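Local coordinates for protein E1 (Kluyveromyces marxianus, PDB 3VX6) that acts as the E1-like enzyme of autophagy, activating the ubiquitin-like proteins Atg8 and Atg12 for conjugation to phosphatidylethanolamine and Atg5, at residues A[15-20]-A[138-143]; A[22-27]-A[123-128]; A[42-47]-A[60-65]; A[54-59]-A[205-210]. All blocks are in the same frame, centred on the assembly; numbering follows the deposited sequence.

Interaction 1. Residues A[15-20]-A[138-143]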
loop_
_atom_site.group_PDB
_atom_site.type_symbol
_atom_site.label_atom_id
_atom_site.label_comp_id
_atom_site.label_asym_id
_atom_site.label_seq_id
_atom_site.Cartn_x
_atom_site.Cartn_y
_atom_site.Cartn_z
ATOM N N PHE A 15 -5.453 4.071 -0.553
ATOM C CA PHE A 15 -6.577 3.142 -0.551
ATOM C C PHE A 15 -7.723 3.726 0.255
ATOM O O PHE A 15 -7.555 4.685 1.014
ATOM C CB PHE A 15 -6.178 1.857 0.157
ATOM C CG PHE A 15 -5.989 2.051 1.645
ATOM C CD1 PHE A 15 -4.962 2.866 2.126
ATOM C CD2 PHE A 15 -6.907 1.533 2.555
ATOM C CE1 PHE A 15 -4.858 3.168 3.485
ATOM C CE2 PHE A 15 -6.809 1.831 3.916
ATOM C CZ PHE A 15 -5.785 2.650 4.381
ATOM N N GLN A 16 -8.888 3.115 0.082
ATOM C CA GLN A 16 -10.089 3.462 0.832
ATOM C C GLN A 16 -10.547 2.109 1.358
ATOM O O GLN A 16 -10.781 1.176 0.587
ATOM C CB GLN A 16 -11.169 4.071 -0.059
ATOM C CG GLN A 16 -12.481 4.290 0.678
ATOM C CD GLN A 16 -13.422 5.244 -0.042
ATOM O OE1 GLN A 16 -14.590 5.377 0.327
ATOM N NE2 GLN A 16 -12.913 5.920 -1.069
ATOM N N SER A 17 -10.638 1.987 2.674
ATOM C CA SER A 17 -11.038 0.721 3.249
ATOM C C SER A 17 -12.518 0.447 3.045
ATOM O O SER A 17 -13.350 1.359 2.930
ATOM C CB SER A 17 -10.702 0.665 4.744
ATOM O OG SER A 17 -11.518 1.532 5.505
ATOM N N PHE A 18 -12.828 -0.833 2.971
ATOM C CA PHE A 18 -14.193 -1.284 2.820
ATOM C C PHE A 18 -14.275 -2.531 3.625
ATOM O O PHE A 18 -14.000 -3.626 3.128
ATOM C CB PHE A 18 -14.522 -1.573 1.364
ATOM C CG PHE A 18 -15.038 -0.386 0.643
ATOM C CD1 PHE A 18 -16.334 0.059 0.878
ATOM C CD2 PHE A 18 -14.214 0.337 -0.205
ATOM C CE1 PHE A 18 -16.808 1.208 0.282
ATOM C CE2 PHE A 18 -14.673 1.488 -0.806
ATOM C CZ PHE A 18 -15.978 1.931 -0.564
ATOM N N VAL A 19 -14.616 -2.358 4.894
ATOM C CA VAL A 19 -14.716 -3.501 5.768
ATOM C C VAL A 19 -16.173 -3.904 5.937
ATOM O O VAL A 19 -16.933 -3.296 6.698
ATOM C CB VAL A 19 -14.056 -3.215 7.132
ATOM C CG1 VAL A 19 -12.652 -2.686 6.916
ATOM C CG2 VAL A 19 -14.866 -2.209 7.914
ATOM N N ASP A 20 -16.562 -4.922 5.181
ATOM C CA ASP A 20 -17.909 -5.446 5.268
ATOM C C ASP A 20 -18.030 -5.968 6.697
ATOM O O ASP A 20 -17.037 -6.419 7.281
ATOM C CB ASP A 20 -18.103 -6.599 4.275
ATOM C CG ASP A 20 -19.535 -7.100 4.234
ATOM O OD1 ASP A 20 -20.050 -7.537 5.290
ATOM O OD2 ASP A 20 -20.150 -7.053 3.146
ATOM N N TYR A 138 -11.598 0.445 14.437
ATOM C CA TYR A 138 -10.457 0.039 13.633
ATOM C C TYR A 138 -9.823 1.193 12.901
ATOM O O TYR A 138 -10.408 2.268 12.759
ATOM C CB TYR A 138 -10.833 -1.023 12.616
ATOM C CG TYR A 138 -11.830 -0.566 11.598
ATOM C CD1 TYR A 138 -13.146 -0.315 11.964
ATOM C CD2 TYR A 138 -11.472 -0.430 10.254
ATOM C CE1 TYR A 138 -14.090 0.052 11.026
ATOM C CE2 TYR A 138 -12.413 -0.062 9.295
ATOM C CZ TYR A 138 -13.725 0.177 9.693
ATOM O OH TYR A 138 -14.690 0.534 8.777
ATOM N N TRP A 139 -8.608 0.946 12.432
ATOM C CA TRP A 139 -7.858 1.945 11.720
ATOM C C TRP A 139 -6.913 1.255 10.762
ATOM O O TRP A 139 -6.065 0.455 11.170
ATOM C CB TRP A 139 -7.067 2.782 12.706
ATOM C CG TRP A 139 -6.808 4.150 12.216
ATOM C CD1 TRP A 139 -6.987 4.618 10.947
ATOM C CD2 TRP A 139 -6.340 5.255 12.989
ATOM N NE1 TRP A 139 -6.664 5.947 10.885
ATOM C CE2 TRP A 139 -6.263 6.364 12.126
ATOM C CE3 TRP A 139 -5.976 5.415 14.332
ATOM C CZ2 TRP A 139 -5.838 7.621 12.560
ATOM C CZ3 TRP A 139 -5.554 6.665 14.762
ATOM C CH2 TRP A 139 -5.489 7.752 13.877
ATOM N N ILE A 140 -7.062 1.559 9.479
ATOM C CA ILE A 140 -6.204 0.956 8.482
ATOM C C ILE A 140 -5.223 1.991 7.980
ATOM O O ILE A 140 -5.521 3.190 7.963
ATOM C CB ILE A 140 -7.015 0.418 7.294
ATOM C CG1 ILE A 140 -8.057 -0.584 7.795
ATOM C CG2 ILE A 140 -6.086 -0.246 6.291
ATOM C CD1 ILE A 140 -8.924 -1.193 6.702
ATOM N N CYS A 141 -4.038 1.519 7.604
ATOM C CA CYS A 141 -3.001 2.382 7.067
ATOM C C CYS A 141 -2.212 1.585 6.048
ATOM O O CYS A 141 -2.063 0.372 6.164
ATOM C CB CYS A 141 -2.054 2.880 8.163
ATOM S SG CYS A 141 -0.762 1.715 8.683
ATOM N N MET A 142 -1.755 2.271 5.017
ATOM C CA MET A 142 -0.928 1.651 3.998
ATOM C C MET A 142 0.289 2.562 4.085
ATOM O O MET A 142 0.288 3.655 3.529
ATOM C CB MET A 142 -1.597 1.748 2.632
ATOM C CG MET A 142 -0.851 1.006 1.552
ATOM S SD MET A 142 -1.726 1.113 0.022
ATOM C CE MET A 142 -2.676 -0.403 0.010
ATOM N N PRO A 143 1.331 2.130 4.814
ATOM C CA PRO A 143 2.536 2.930 4.981
ATOM C C PRO A 143 3.100 3.538 3.727
ATOM O O PRO A 143 3.327 2.871 2.717
ATOM C CB PRO A 143 3.499 1.966 5.657
ATOM C CG PRO A 143 2.602 1.139 6.451
ATOM C CD PRO A 143 1.530 0.820 5.438
#
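F15 leans its ring across the side chains of I140 and M142, and its atoms can be followed outward one at a time. CB points toward the strand and lies 4.2 Å from M142 CE. Chi1 (69°) sets CG between the backbone N and the carbonyl carbon; from there CD1 meets M142 CB at 3.6 Å, and CE1 comes to M142 N. The other flank, at CE2, lies against I140 CG2. At the tip, CZ approaches I140 O at 3.6 Å, this oxygen lying at the ring edge and in its plane. M142 SD adds an oblique Met-aromatic contact, 5.3 Å from the F15 ring centroid. Further along, I140 CD1 rests on S17 CB, while the S17 hydroxyl is hydrogen-bonded to E263. At the far end V19 and Y138 meet tip to tip, with V19 CG1 3.5 Å from Y138 CE2. An alanine in place of Y138 would probably leave V19 CG1 without its ring partner and the F24 ring without its edge-to-face mate. Strand 16-19 pairs with strand 59-62 in a small parallel sheet, and through these side chains it covers one face of strand 135-144, whose other face, at W139 and C141, meets helix 97-114.

Interaction 2. Residues A[22-27]-A[123-128]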
loop_
_atom_site.group_PDB
_atom_site.type_symbol
_atom_site.label_atom_id
_atom_site.label_comp_id
_atom_site.label_asym_id
_atom_site.label_seq_id
_atom_site.Cartn_x
_atom_site.Cartn_y
_atom_site.Cartn_z
ATOM N N SER A 22 -18.872 -8.494 7.567
ATOM C CA SER A 22 -18.394 -9.869 7.495
ATOM C C SER A 22 -16.920 -10.004 7.851
ATOM O O SER A 22 -16.437 -11.113 8.089
ATOM C CB SER A 22 -18.623 -10.440 6.100
ATOM O OG SER A 22 -17.741 -9.874 5.158
ATOM N N PHE A 23 -16.203 -8.884 7.867
ATOM C CA PHE A 23 -14.785 -8.886 8.210
ATOM C C PHE A 23 -14.641 -8.916 9.713
ATOM O O PHE A 23 -13.810 -9.640 10.250
ATOM C CB PHE A 23 -14.095 -7.637 7.683
ATOM C CG PHE A 23 -12.673 -7.503 8.137
ATOM C CD1 PHE A 23 -12.360 -6.778 9.278
ATOM C CD2 PHE A 23 -11.642 -8.107 7.420
ATOM C CE1 PHE A 23 -11.048 -6.654 9.697
ATOM C CE2 PHE A 23 -10.326 -7.987 7.830
ATOM C CZ PHE A 23 -10.024 -7.259 8.971
ATOM N N PHE A 24 -15.442 -8.095 10.385
ATOM C CA PHE A 24 -15.426 -8.035 11.833
ATOM C C PHE A 24 -16.158 -9.234 12.375
ATOM O O PHE A 24 -15.940 -9.643 13.510
ATOM C CB PHE A 24 -16.072 -6.753 12.322
ATOM C CG PHE A 24 -15.181 -5.572 12.196
ATOM C CD1 PHE A 24 -15.546 -4.489 11.411
ATOM C CD2 PHE A 24 -13.941 -5.562 12.825
ATOM C CE1 PHE A 24 -14.689 -3.420 11.253
ATOM C CE2 PHE A 24 -13.081 -4.502 12.671
ATOM C CZ PHE A 24 -13.451 -3.432 11.887
ATOM N N HIS A 25 -17.042 -9.787 11.555
ATOM C CA HIS A 25 -17.762 -10.970 11.946
ATOM C C HIS A 25 -16.692 -12.041 11.917
ATOM O O HIS A 25 -16.564 -12.829 12.842
ATOM C CB HIS A 25 -18.871 -11.286 10.941
ATOM C CG HIS A 25 -20.217 -10.754 11.337
ATOM N ND1 HIS A 25 -20.431 -9.432 11.672
ATOM C CD2 HIS A 25 -21.422 -11.365 11.432
ATOM C CE1 HIS A 25 -21.709 -9.252 11.957
ATOM N NE2 HIS A 25 -22.332 -10.407 11.819
ATOM N N GLU A 26 -15.900 -12.041 10.854
ATOM C CA GLU A 26 -14.833 -13.016 10.714
ATOM C C GLU A 26 -13.739 -12.719 11.731
ATOM O O GLU A 26 -13.165 -13.634 12.314
ATOM C CB GLU A 26 -14.265 -12.987 9.289
ATOM C CG GLU A 26 -13.138 -13.988 9.021
ATOM C CD GLU A 26 -13.553 -15.449 9.194
ATOM O OE1 GLU A 26 -14.742 -15.718 9.488
ATOM O OE2 GLU A 26 -12.682 -16.333 9.032
ATOM N N LEU A 27 -13.446 -11.441 11.947
ATOM C CA LEU A 27 -12.424 -11.082 12.918
ATOM C C LEU A 27 -12.910 -11.621 14.236
ATOM O O LEU A 27 -12.153 -12.233 14.981
ATOM C CB LEU A 27 -12.247 -9.562 13.021
ATOM C CG LEU A 27 -11.317 -9.080 14.144
ATOM C CD1 LEU A 27 -9.971 -9.780 14.043
ATOM C CD2 LEU A 27 -11.142 -7.582 14.056
ATOM N N PHE A 123 -0.652 -3.106 3.630
ATOM C CA PHE A 123 -1.587 -2.371 4.450
ATOM C C PHE A 123 -1.612 -3.033 5.806
ATOM O O PHE A 123 -1.460 -4.245 5.926
ATOM C CB PHE A 123 -2.985 -2.324 3.845
ATOM C CG PHE A 123 -3.664 -3.645 3.765
ATOM C CD1 PHE A 123 -3.325 -4.556 2.775
ATOM C CD2 PHE A 123 -4.707 -3.949 4.636
ATOM C CE1 PHE A 123 -4.022 -5.753 2.645
ATOM C CE2 PHE A 123 -5.412 -5.139 4.518
ATOM C CZ PHE A 123 -5.073 -6.043 3.522
ATOM N N TYR A 124 -1.778 -2.201 6.820
ATOM C CA TYR A 124 -1.798 -2.618 8.203
ATOM C C TYR A 124 -3.064 -2.052 8.834
ATOM O O TYR A 124 -3.452 -0.903 8.592
ATOM C CB TYR A 124 -0.561 -2.065 8.906
ATOM C CG TYR A 124 0.742 -2.491 8.259
ATOM C CD1 TYR A 124 1.432 -3.618 8.716
ATOM C CD2 TYR A 124 1.283 -1.775 7.177
ATOM C CE1 TYR A 124 2.628 -4.024 8.119
ATOM C CE2 TYR A 124 2.482 -2.176 6.566
ATOM C CZ TYR A 124 3.150 -3.305 7.048
ATOM O OH TYR A 124 4.342 -3.725 6.488
ATOM N N MET A 125 -3.722 -2.866 9.639
ATOM C CA MET A 125 -4.937 -2.418 10.274
ATOM C C MET A 125 -4.824 -2.640 11.763
ATOM O O MET A 125 -4.378 -3.685 12.191
ATOM C CB MET A 125 -6.129 -3.206 9.722
ATOM C CG MET A 125 -7.461 -2.793 10.297
ATOM S SD MET A 125 -8.814 -3.774 9.639
ATOM C CE MET A 125 -9.766 -4.003 11.135
ATOM N N ILE A 126 -5.166 -1.637 12.552
ATOM C CA ILE A 126 -5.161 -1.831 13.989
ATOM C C ILE A 126 -6.638 -1.766 14.303
ATOM O O ILE A 126 -7.397 -1.067 13.628
ATOM C CB ILE A 126 -4.401 -0.736 14.769
ATOM C CG1 ILE A 126 -4.908 0.657 14.377
ATOM C CG2 ILE A 126 -2.897 -0.916 14.557
ATOM C CD1 ILE A 126 -4.358 1.795 15.234
ATOM N N SER A 127 -7.072 -2.516 15.297
ATOM C CA SER A 127 -8.482 -2.511 15.613
ATOM C C SER A 127 -8.747 -2.957 17.022
ATOM O O SER A 127 -7.858 -3.411 17.739
ATOM C CB SER A 127 -9.247 -3.426 14.643
ATOM O OG SER A 127 -8.838 -4.785 14.751
ATOM N N PHE A 128 -9.994 -2.783 17.414
ATOM C CA PHE A 128 -10.460 -3.195 18.708
ATOM C C PHE A 128 -11.844 -3.695 18.431
ATOM O O PHE A 128 -12.737 -2.926 18.058
ATOM C CB PHE A 128 -10.544 -2.043 19.694
ATOM C CG PHE A 128 -11.192 -2.433 20.987
ATOM C CD1 PHE A 128 -12.252 -1.693 21.506
ATOM C CD2 PHE A 128 -10.766 -3.573 21.670
ATOM C CE1 PHE A 128 -12.875 -2.079 22.681
ATOM C CE2 PHE A 128 -11.385 -3.965 22.843
ATOM C CZ PHE A 128 -12.443 -3.215 23.351
#
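F23, F24 and L27 form the inner side of helix 21-33, which packs across strand 123-130 in a helix-on-sheet contact; the helix and strand segments run at 71° to each other. The sulfur contact comes first. F23 and M125 reach toward each other tip to tip, and M125 SD sits 4.5 Å from the centroid of the F23 ring in an oblique Met-aromatic contact. M125 is extended out to SD, chi1 and chi2 both anti, and bends at chi3 (139°), which places CE against F23 CE1. The apolar group centres on that same methyl: M125 CE also touches F24 CE2 at 3.7 Å, the two side chains crossing at a slant, and is thereby shared by two rings. These rings also pack on each other, F23 CD1 lying 4.0 Å above the centre of one F24 face. F67 stacks on F23, and the F136 ring meets that of F24, so aromatic neighbours from a loop and from strand 135-144 extend the cluster. The polar element is S127. Its CB stands at the F24 ring edge, 4.4 Å from CE2, while its buried hydroxyl is hydrogen-bonded to N85 and OG packs 3.7 Å from L27 CD2.

Interaction 3. Residues A[42-47]-A[60-65]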
loop_
_atom_site.group_PDB
_atom_site.type_symbol
_atom_site.label_atom_id
_atom_site.label_comp_id
_atom_site.label_asym_id
_atom_site.label_seq_id
_atom_site.Cartn_x
_atom_site.Cartn_y
_atom_site.Cartn_z
ATOM N N LYS A 42 -2.885 -10.654 12.685
ATOM C CA LYS A 42 -3.223 -11.510 11.552
ATOM C C LYS A 42 -2.778 -10.950 10.222
ATOM O O LYS A 42 -2.623 -9.748 10.055
ATOM C CB LYS A 42 -4.740 -11.727 11.472
ATOM C CG LYS A 42 -5.266 -13.033 12.064
ATOM C CD LYS A 42 -5.591 -12.912 13.537
ATOM C CE LYS A 42 -6.020 -14.257 14.112
ATOM N NZ LYS A 42 -6.360 -14.168 15.573
ATOM N N ALA A 43 -2.581 -11.839 9.264
ATOM C CA ALA A 43 -2.200 -11.418 7.934
ATOM C C ALA A 43 -3.505 -11.277 7.168
ATOM O O ALA A 43 -4.372 -12.135 7.249
ATOM C CB ALA A 43 -1.319 -12.462 7.272
ATOM N N LEU A 44 -3.648 -10.176 6.445
ATOM C CA LEU A 44 -4.840 -9.932 5.655
ATOM C C LEU A 44 -4.481 -10.196 4.193
ATOM O O LEU A 44 -3.317 -10.129 3.805
ATOM C CB LEU A 44 -5.312 -8.487 5.855
ATOM C CG LEU A 44 -5.682 -8.143 7.302
ATOM C CD1 LEU A 44 -5.872 -6.652 7.472
ATOM C CD2 LEU A 44 -6.939 -8.890 7.682
ATOM N N TYR A 45 -5.484 -10.535 3.398
ATOM C CA TYR A 45 -5.285 -10.817 1.987
ATOM C C TYR A 45 -6.501 -10.273 1.298
ATOM O O TYR A 45 -7.632 -10.527 1.705
ATOM C CB TYR A 45 -5.202 -12.327 1.716
ATOM C CG TYR A 45 -3.989 -13.011 2.303
ATOM C CD1 TYR A 45 -2.739 -12.890 1.702
ATOM C CD2 TYR A 45 -4.082 -13.759 3.476
ATOM C CE1 TYR A 45 -1.612 -13.494 2.250
ATOM C CE2 TYR A 45 -2.958 -14.366 4.036
ATOM C CZ TYR A 45 -1.726 -14.228 3.416
ATOM O OH TYR A 45 -0.605 -14.814 3.963
ATOM N N THR A 46 -6.283 -9.495 0.264
ATOM C CA THR A 46 -7.408 -8.964 -0.445
ATOM C C THR A 46 -6.995 -8.993 -1.888
ATOM O O THR A 46 -5.892 -8.568 -2.239
ATOM C CB THR A 46 -7.734 -7.545 0.037
ATOM O OG1 THR A 46 -8.934 -7.088 -0.600
ATOM C CG2 THR A 46 -6.584 -6.601 -0.266
ATOM N N GLN A 47 -7.846 -9.572 -2.720
ATOM C CA GLN A 47 -7.546 -9.641 -4.137
ATOM C C GLN A 47 -7.713 -8.227 -4.625
ATOM O O GLN A 47 -8.793 -7.647 -4.531
ATOM C CB GLN A 47 -8.517 -10.561 -4.857
ATOM C CG GLN A 47 -8.392 -10.518 -6.351
ATOM C CD GLN A 47 -9.304 -11.515 -7.007
ATOM O OE1 GLN A 47 -9.977 -11.200 -7.985
ATOM N NE2 GLN A 47 -9.332 -12.734 -6.475
ATOM N N ILE A 60 -9.540 -1.391 -0.729
ATOM C CA ILE A 60 -9.094 -2.504 0.081
ATOM C C ILE A 60 -10.430 -3.015 0.609
ATOM O O ILE A 60 -11.008 -2.429 1.527
ATOM C CB ILE A 60 -8.189 -2.056 1.274
ATOM C CG1 ILE A 60 -6.809 -1.621 0.762
ATOM C CG2 ILE A 60 -8.064 -3.186 2.299
ATOM C CD1 ILE A 60 -6.015 -2.713 0.093
ATOM N N SER A 61 -10.952 -4.065 -0.013
ATOM C CA SER A 61 -12.213 -4.628 0.439
ATOM C C SER A 61 -11.952 -5.827 1.331
ATOM O O SER A 61 -11.558 -6.904 0.882
ATOM C CB SER A 61 -13.100 -5.010 -0.740
ATOM O OG SER A 61 -13.846 -3.885 -1.159
ATOM N N LEU A 62 -12.163 -5.599 2.615
ATOM C CA LEU A 62 -11.955 -6.608 3.619
ATOM C C LEU A 62 -13.293 -7.215 3.975
ATOM O O LEU A 62 -14.123 -6.584 4.616
ATOM C CB LEU A 62 -11.308 -5.977 4.855
ATOM C CG LEU A 62 -9.942 -5.337 4.626
ATOM C CD1 LEU A 62 -9.418 -4.758 5.926
ATOM C CD2 LEU A 62 -8.994 -6.377 4.087
ATOM N N ARG A 63 -13.503 -8.442 3.526
ATOM C CA ARG A 63 -14.730 -9.159 3.804
ATOM C C ARG A 63 -14.260 -10.234 4.758
ATOM O O ARG A 63 -13.186 -10.123 5.339
ATOM C CB ARG A 63 -15.270 -9.804 2.527
ATOM C CG ARG A 63 -15.075 -8.963 1.272
ATOM C CD ARG A 63 -15.420 -9.737 -0.002
ATOM N NE ARG A 63 -14.965 -9.048 -1.214
ATOM C CZ ARG A 63 -15.328 -7.813 -1.575
ATOM N NH1 ARG A 63 -16.160 -7.104 -0.816
ATOM N NH2 ARG A 63 -14.868 -7.286 -2.706
ATOM N N ASP A 64 -15.052 -11.281 4.915
ATOM C CA ASP A 64 -14.662 -12.364 5.794
ATOM C C ASP A 64 -13.526 -13.172 5.177
ATOM O O ASP A 64 -12.759 -13.821 5.891
ATOM C CB ASP A 64 -15.868 -13.259 6.103
ATOM C CG ASP A 64 -16.809 -13.417 4.920
ATOM O OD1 ASP A 64 -17.923 -13.949 5.124
ATOM O OD2 ASP A 64 -16.451 -13.019 3.793
ATOM N N ASP A 65 -13.403 -13.111 3.852
ATOM C CA ASP A 65 -12.356 -13.850 3.149
ATOM C C ASP A 65 -10.972 -13.189 3.252
ATOM O O ASP A 65 -9.945 -13.840 3.041
ATOM C CB ASP A 65 -12.728 -14.027 1.668
ATOM C CG ASP A 65 -12.895 -12.701 0.941
ATOM O OD1 ASP A 65 -14.003 -12.110 1.006
ATOM O OD2 ASP A 65 -11.907 -12.246 0.315
#
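T46 hydrogen-bonds to S61 and has the most surface buried by this contact, followed by L62 and then L44. In T46 the hydroxyl is anti to the backbone N (chi1 -175°), which carries OG1 toward the facing strand, where it donates to S61 O at 3.0 Å. The donor stands above the carbonyl plane, 48° out of it. The T46 methyl takes a different direction: CG2 packs on I60 CD1 at 3.9 Å, and the two side chains cross at about a right angle. Strand 59-62 belongs to the small parallel sheet with strand 16-19, whereas strand 40-47 pairs with strand 78-86 in the mixed sheet that also holds strands 123-130 and 135-144. The contact thus joins two sheets through side-chain packing and one side-chain-to-backbone bond, their strand segments passing 6.9 Å apart at 118°. L62 serves both neighbours with its two methyls. CD2 lies 4.4 Å from T46 CB, and CD1 meets L44 CD1 at 4.3 Å. F123, from strand 123-130, touches L44, T46 and L62 alike, and F23 of helix 21-33 reaches both leucines. Toward the surface, S61 CB sits over one face of the R63 guanidinium, offset toward the rim. Within 60-65 itself, D65 OD1 lies at the guanidinium edge, in plane, a long ion pair of 3.9 Å with R63 NE.

Interaction 4. Residues A[54-59]-A[205-210]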
loop_
_atom_site.group_PDB
_atom_site.type_symbol
_atom_site.label_atom_id
_atom_site.label_comp_id
_atom_site.label_asym_id
_atom_site.label_seq_id
_atom_site.Cartn_x
_atom_site.Cartn_y
_atom_site.Cartn_z
ATOM N N THR A 54 -12.714 2.378 -6.087
ATOM C CA THR A 54 -13.759 3.047 -5.320
ATOM C C THR A 54 -13.265 4.448 -5.046
ATOM O O THR A 54 -12.194 4.627 -4.455
ATOM C CB THR A 54 -14.011 2.377 -3.962
ATOM O OG1 THR A 54 -14.963 3.161 -3.225
ATOM C CG2 THR A 54 -12.710 2.295 -3.155
ATOM N N SER A 55 -14.046 5.440 -5.456
ATOM C CA SER A 55 -13.640 6.822 -5.269
ATOM C C SER A 55 -12.203 7.030 -5.774
ATOM O O SER A 55 -11.399 7.711 -5.139
ATOM C CB SER A 55 -13.750 7.227 -3.795
ATOM O OG SER A 55 -15.104 7.355 -3.403
ATOM N N ASN A 56 -11.886 6.405 -6.906
ATOM C CA ASN A 56 -10.582 6.558 -7.544
ATOM C C ASN A 56 -9.347 5.978 -6.879
ATOM O O ASN A 56 -8.261 6.046 -7.449
ATOM C CB ASN A 56 -10.323 8.041 -7.819
ATOM C CG ASN A 56 -11.336 8.626 -8.754
ATOM O OD1 ASN A 56 -11.480 8.157 -9.888
ATOM N ND2 ASN A 56 -12.059 9.646 -8.291
ATOM N N VAL A 57 -9.477 5.449 -5.670
ATOM C CA VAL A 57 -8.318 4.862 -5.032
ATOM C C VAL A 57 -8.561 3.376 -4.907
ATOM O O VAL A 57 -9.710 2.920 -4.888
ATOM C CB VAL A 57 -8.027 5.465 -3.632
ATOM C CG1 VAL A 57 -7.616 6.912 -3.773
ATOM C CG2 VAL A 57 -9.237 5.331 -2.728
ATOM N N LEU A 58 -7.474 2.614 -4.851
ATOM C CA LEU A 58 -7.584 1.179 -4.726
ATOM C C LEU A 58 -8.551 0.944 -3.597
ATOM O O LEU A 58 -8.547 1.667 -2.598
ATOM C CB LEU A 58 -6.237 0.560 -4.366
ATOM C CG LEU A 58 -6.318 -0.926 -4.027
ATOM C CD1 LEU A 58 -6.643 -1.704 -5.290
ATOM C CD2 LEU A 58 -5.012 -1.391 -3.422
ATOM N N ALA A 59 -9.400 -0.056 -3.763
ATOM C CA ALA A 59 -10.351 -0.362 -2.721
ATOM C C ALA A 59 -9.826 -1.567 -2.010
ATOM O O ALA A 59 -9.634 -2.625 -2.621
ATOM C CB ALA A 59 -11.717 -0.671 -3.305
ATOM N N SER A 205 -4.075 4.411 -7.507
ATOM C CA SER A 205 -4.889 5.589 -7.656
ATOM C C SER A 205 -5.283 5.647 -9.113
ATOM O O SER A 205 -4.505 5.264 -9.980
ATOM C CB SER A 205 -4.109 6.846 -7.258
ATOM O OG SER A 205 -4.919 8.008 -7.377
ATOM N N HIS A 206 -6.512 6.080 -9.360
ATOM C CA HIS A 206 -7.027 6.245 -10.707
ATOM C C HIS A 206 -7.201 7.738 -10.881
ATOM O O HIS A 206 -7.752 8.195 -11.887
ATOM C CB HIS A 206 -8.379 5.564 -10.886
ATOM C CG HIS A 206 -8.283 4.126 -11.273
ATOM N ND1 HIS A 206 -9.397 3.349 -11.514
ATOM C CD2 HIS A 206 -7.212 3.315 -11.434
ATOM C CE1 HIS A 206 -9.013 2.118 -11.801
ATOM N NE2 HIS A 206 -7.692 2.070 -11.758
ATOM N N LEU A 207 -6.753 8.489 -9.876
ATOM C CA LEU A 207 -6.814 9.941 -9.923
ATOM C C LEU A 207 -5.877 10.393 -11.033
ATOM O O LEU A 207 -4.773 9.870 -11.170
ATOM C CB LEU A 207 -6.379 10.546 -8.588
ATOM C CG LEU A 207 -7.438 10.507 -7.485
ATOM C CD1 LEU A 207 -6.898 11.183 -6.247
ATOM C CD2 LEU A 207 -8.716 11.214 -7.953
ATOM N N LYS A 208 -6.324 11.344 -11.840
ATOM C CA LYS A 208 -5.500 11.824 -12.936
ATOM C C LYS A 208 -4.143 12.324 -12.441
ATOM O O LYS A 208 -4.055 13.289 -11.680
ATOM C CB LYS A 208 -6.227 12.928 -13.702
ATOM N N ASP A 209 -3.097 11.625 -12.875
ATOM C CA ASP A 209 -1.707 11.933 -12.571
ATOM C C ASP A 209 -1.310 12.020 -11.119
ATOM O O ASP A 209 -0.217 12.484 -10.785
ATOM C CB ASP A 209 -1.287 13.207 -13.296
ATOM C CG ASP A 209 -1.316 13.040 -14.795
ATOM O OD1 ASP A 209 -1.011 11.920 -15.274
ATOM O OD2 ASP A 209 -1.642 14.024 -15.490
ATOM N N ILE A 210 -2.191 11.585 -10.239
ATOM C CA ILE A 210 -1.837 11.604 -8.838
ATOM C C ILE A 210 -1.705 10.146 -8.477
ATOM O O ILE A 210 -2.684 9.402 -8.446
ATOM C CB ILE A 210 -2.902 12.304 -7.971
ATOM C CG1 ILE A 210 -3.012 13.770 -8.390
ATOM C CG2 ILE A 210 -2.511 12.218 -6.495
ATOM C CD1 ILE A 210 -3.924 14.579 -7.512
#
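N56 has phi 69° and psi -6°, as fits the third residue of the type I' turn from T54 to V57, and its carbonyl oxygen reaches H206. N56 O accepts from H206 N at 2.6 Å, the donor N lying nearly along the C=O axis. With the backbone bond between L58 and F204, this bond bridges V57 and S205, a single beta bridge between two otherwise irregular loops. The same oxygen receives an additional CA-H...O contact from S205 CA at 3.4 Å. Side chains add a second patch: N56 and L207 cross at about a right angle, with L207 CD2 3.6 Å from N56 CB and close to ND2 as well. The H206 ring leads away from N56 and stacks on F53. Behind the bridge, S205 shapes its own loop. Its hydroxyl is anti to the backbone N (chi1 -179°) and closes an ST turn by accepting from L207 N at 3.1 Å, while S205 OG donates to I210 O at 2.8 Å, across the type II turn from L207 to I210. An alanine in place of S205 would probably leave L207 N and I210 O without these partners and let the loop shift under N56. The polar join is main chain to main chain, with N56-L207 packing beside it; the S205 bonds probably help hold the turn that presents H206 N.

Interactions 1 and 2 are buried and apolar, and they share a sheet: strands 123-130 and 135-144 are neighbours in it, paired through backbone bonds such as W139 with I126. Interaction 3 is only partly buried; it reaches the same sheet at strand 40-47 and the small parallel sheet through strand 59-62, which is bonded to strand 16-19 of interaction 1. Its chemistry accordingly mixes leucine packing with a threonine hydroxyl. Interaction 4 is buried too, with exposed N56 at its edge, but lies about 23 Å from interaction 2 between centres. It joins loops mainly through backbone polarity and touches interaction 1, about 15 Å away between centres, where Q16 bonds to L58.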